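Local atomic coordinates of periplasmic binding protein (Mycobacterium smegmatis, PDB entry 4MDY), a protein that probably captures an iron-containing ligand outside the cell membrane and hands it to an ABC transporter, as a solute-binding lipoprotein of family 8. Residues K176-G181 / L209-L214. Residues are numbered along the deposited sequence; the frame is centred on the assembly and turned at random.
Sequences KALLLG and LQVPAL
Leu178 reaches across with one methyl, CD2, and that methyl is met by two side chains of 209-214. The CG of Leu178 stands beside its backbone N, anti to the carbonyl carbon (chi1 -72°), and although the CB leaves the strand at an angle to the other segment, the branch end swings nearer. CD2 lies 3.7 Å from Val211 CB and 3.8 Å from Leu209 CB. Val211 comes at it obliquely with its branch point, so both its methyls fall at similar distances; its CG1 sits in the crowded position between N and the carbonyl carbon (chi1 69°), CG2 anti to N. Leu209 does double duty. Its CB points at the strand, its CD1 makes an apolar contact with Leu178 CG at 4.1 Å, and its CD2 turns to the aliphatic part of Lys176, 3.9 Å from Lys176 CD.

Strand 176-181 is an inner strand of a four-stranded parallel sheet, between 207-208 and 229-233, in the lobe that follows the long helix 148-168, which joins the two lobes as in other iron and B12 binding proteins of this family. The short strand 207-208 forms one of the sheet's two outer edges within this chain, and the pairing fades just past it: Leu209 N still gives a hydrogen bond to Ala177 O, straight but weak at 3.4 Å, before the chain drifts off toward strand 214-215. Val223 of helix 220-224 also packs on Val211, while Ala227 and Leu230 touch Leu178. Lys176, exposed at the start of the strand, runs extended beyond CG and carries its NZ away from Leu209, while its backbone N is held by the carboxylate of Asp228.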
ATOM      1  N   LYS A 176     -11.662  13.312 -14.382  1.00 19.29           N
ATOM      2  CA  LYS A 176     -10.245  13.450 -14.093  1.00 20.39           C
ATOM      3  C   LYS A 176      -9.995  13.524 -12.596  1.00 19.52           C
ATOM      4  O   LYS A 176     -10.593  14.332 -11.891  1.00 19.85           O
ATOM      5  CB  LYS A 176      -9.692  14.677 -14.815  1.00 21.52           C
ATOM      6  CG  LYS A 176      -9.903  14.577 -16.323  1.00 24.26           C
ATOM      7  CD  LYS A 176      -9.560  15.855 -17.048  1.00 29.98           C
ATOM      8  CE  LYS A 176      -9.897  15.735 -18.526  1.00 36.85           C
ATOM      9  NZ  LYS A 176      -9.484  16.955 -19.270  1.00 45.63           N
ATOM     10  N   ALA A 177      -9.111  12.651 -12.123  1.00 19.97           N
ATOM     11  CA  ALA A 177      -8.859  12.466 -10.700  1.00 20.37           C
ATOM     12  C   ALA A 177      -7.394  12.716 -10.398  1.00 21.38           C
ATOM     13  O   ALA A 177      -6.516  12.394 -11.212  1.00 23.69           O
ATOM     14  CB  ALA A 177      -9.239  11.057 -10.276  1.00 21.23           C
ATOM     15  N   LEU A 178      -7.150  13.311  -9.232  1.00 23.36           N
ATOM     16  CA  LEU A 178      -5.819  13.410  -8.648  1.00 21.06           C
ATOM     17  C   LEU A 178      -5.857  12.803  -7.254  1.00 19.12           C
ATOM     18  O   LEU A 178      -6.842  12.957  -6.520  1.00 19.45           O
ATOM     19  CB  LEU A 178      -5.350  14.866  -8.565  1.00 22.06           C
ATOM     20  CG  LEU A 178      -4.973  15.580  -9.869  1.00 24.72           C
ATOM     21  CD1 LEU A 178      -4.808  17.072  -9.621  1.00 24.23           C
ATOM     22  CD2 LEU A 178      -3.697  15.004 -10.465  1.00 26.07           C
ATOM     23  N   LEU A 179      -4.776  12.109  -6.909  1.00 17.49           N
ATOM     24  CA  LEU A 179      -4.605  11.495  -5.613  1.00 17.56           C
ATOM     25  C   LEU A 179      -3.495  12.232  -4.873  1.00 17.00           C
ATOM     26  O   LEU A 179      -2.319  12.147  -5.245  1.00 15.64           O
ATOM     27  CB  LEU A 179      -4.253  10.019  -5.771  1.00 17.75           C
ATOM     28  CG  LEU A 179      -4.049   9.247  -4.471  1.00 19.67           C
ATOM     29  CD1 LEU A 179      -5.343   9.230  -3.667  1.00 20.08           C
ATOM     30  CD2 LEU A 179      -3.568   7.832  -4.757  1.00 21.04           C
ATOM     31  N   LEU A 180      -3.883  12.933  -3.811  1.00 17.36           N
ATOM     32  CA  LEU A 180      -3.028  13.910  -3.155  1.00 15.49           C
ATOM     33  C   LEU A 180      -2.741  13.522  -1.717  1.00 15.03           C
ATOM     34  O   LEU A 180      -3.541  12.849  -1.079  1.00 16.63           O
ATOM     35  CB  LEU A 180      -3.698  15.289  -3.187  1.00 15.70           C
ATOM     36  CG  LEU A 180      -4.134  15.795  -4.575  1.00 17.01           C
ATOM     37  CD1 LEU A 180      -4.803  17.153  -4.469  1.00 18.91           C
ATOM     38  CD2 LEU A 180      -2.949  15.859  -5.528  1.00 17.38           C
ATOM     39  N   GLY A 181      -1.593  13.962  -1.215  1.00 15.57           N
ATOM     40  CA  GLY A 181      -1.216  13.728   0.170  1.00 16.24           C
ATOM     41  C   GLY A 181      -2.076  14.559   1.105  1.00 17.82           C
ATOM     42  O   GLY A 181      -2.592  15.610   0.722  1.00 19.48           O
ATOM     43  N   LEU A 209      -4.838  12.001 -14.169  1.00 26.72           N
ATOM     44  CA  LEU A 209      -4.038  13.077 -14.752  1.00 28.45           C
ATOM     45  C   LEU A 209      -2.544  12.909 -14.498  1.00 25.94           C
ATOM     46  O   LEU A 209      -2.137  12.537 -13.404  1.00 22.31           O
ATOM     47  CB  LEU A 209      -4.452  14.423 -14.145  1.00 30.15           C
ATOM     48  CG  LEU A 209      -5.796  15.010 -14.541  1.00 32.70           C
ATOM     49  CD1 LEU A 209      -6.012  16.308 -13.770  1.00 31.49           C
ATOM     50  CD2 LEU A 209      -5.857  15.236 -16.048  1.00 34.67           C
ATOM     51  N   GLN A 210      -1.735  13.198 -15.512  1.00 30.02           N
ATOM     52  CA  GLN A 210      -0.296  13.360 -15.322  1.00 30.78           C
ATOM     53  C   GLN A 210      -0.044  14.480 -14.318  1.00 27.93           C
ATOM     54  O   GLN A 210      -0.617  15.560 -14.425  1.00 28.17           O
ATOM     55  CB  GLN A 210       0.415  13.676 -16.651  1.00 37.42           C
ATOM     56  CG  GLN A 210       1.120  12.482 -17.274  1.00 45.26           C
ATOM     57  CD  GLN A 210       2.252  11.954 -16.402  1.00 52.27           C
ATOM     58  OE1 GLN A 210       2.915  12.716 -15.690  1.00 62.80           O
ATOM     59  NE2 GLN A 210       2.474  10.645 -16.448  1.00 58.35           N
ATOM     60  N   VAL A 211       0.805  14.208 -13.339  1.00 25.29           N
ATOM     61  CA  VAL A 211       1.078  15.160 -12.276  1.00 25.94           C
ATOM     62  C   VAL A 211       2.463  14.846 -11.689  1.00 25.37           C
ATOM     63  O   VAL A 211       2.852  13.679 -11.618  1.00 22.95           O
ATOM     64  CB  VAL A 211      -0.038  15.096 -11.194  1.00 26.90           C
ATOM     65  CG1 VAL A 211       0.003  13.782 -10.421  1.00 28.08           C
ATOM     66  CG2 VAL A 211       0.049  16.261 -10.229  1.00 29.63           C
ATOM     67  N   PRO A 212       3.221  15.882 -11.289  1.00 25.56           N
ATOM     68  CA  PRO A 212       4.492  15.620 -10.610  1.00 25.04           C
ATOM     69  C   PRO A 212       4.270  15.200  -9.161  1.00 23.30           C
ATOM     70  O   PRO A 212       3.217  15.475  -8.602  1.00 23.68           O
ATOM     71  CB  PRO A 212       5.239  16.958 -10.694  1.00 26.05           C
ATOM     72  CG  PRO A 212       4.288  17.956 -11.259  1.00 29.85           C
ATOM     73  CD  PRO A 212       2.948  17.323 -11.438  1.00 28.38           C
ATOM     74  N   ALA A 213       5.262  14.544  -8.566  1.00 22.32           N
ATOM     75  CA  ALA A 213       5.149  14.040  -7.200  1.00 21.60           C
ATOM     76  C   ALA A 213       4.950  15.176  -6.196  1.00 21.99           C
ATOM     77  O   ALA A 213       4.369  14.980  -5.124  1.00 20.71           O
ATOM     78  CB  ALA A 213       6.386  13.235  -6.836  1.00 22.63           C
ATOM     79  N   LEU A 214       5.452  16.351  -6.558  1.00 19.51           N
ATOM     80  CA  LEU A 214       5.313  17.548  -5.758  1.00 20.87           C
ATOM     81  C   LEU A 214       4.961  18.708  -6.677  1.00 20.51           C
ATOM     82  O   LEU A 214       5.666  18.992  -7.647  1.00 20.41           O
ATOM     83  CB  LEU A 214       6.613  17.836  -5.015  1.00 22.12           C
ATOM     84  CG  LEU A 214       6.623  19.012  -4.033  1.00 23.83           C
ATOM     85  CD1 LEU A 214       5.750  18.721  -2.824  1.00 25.24           C
ATOM     86  CD2 LEU A 214       8.048  19.309  -3.610  1.00 26.92           C
TER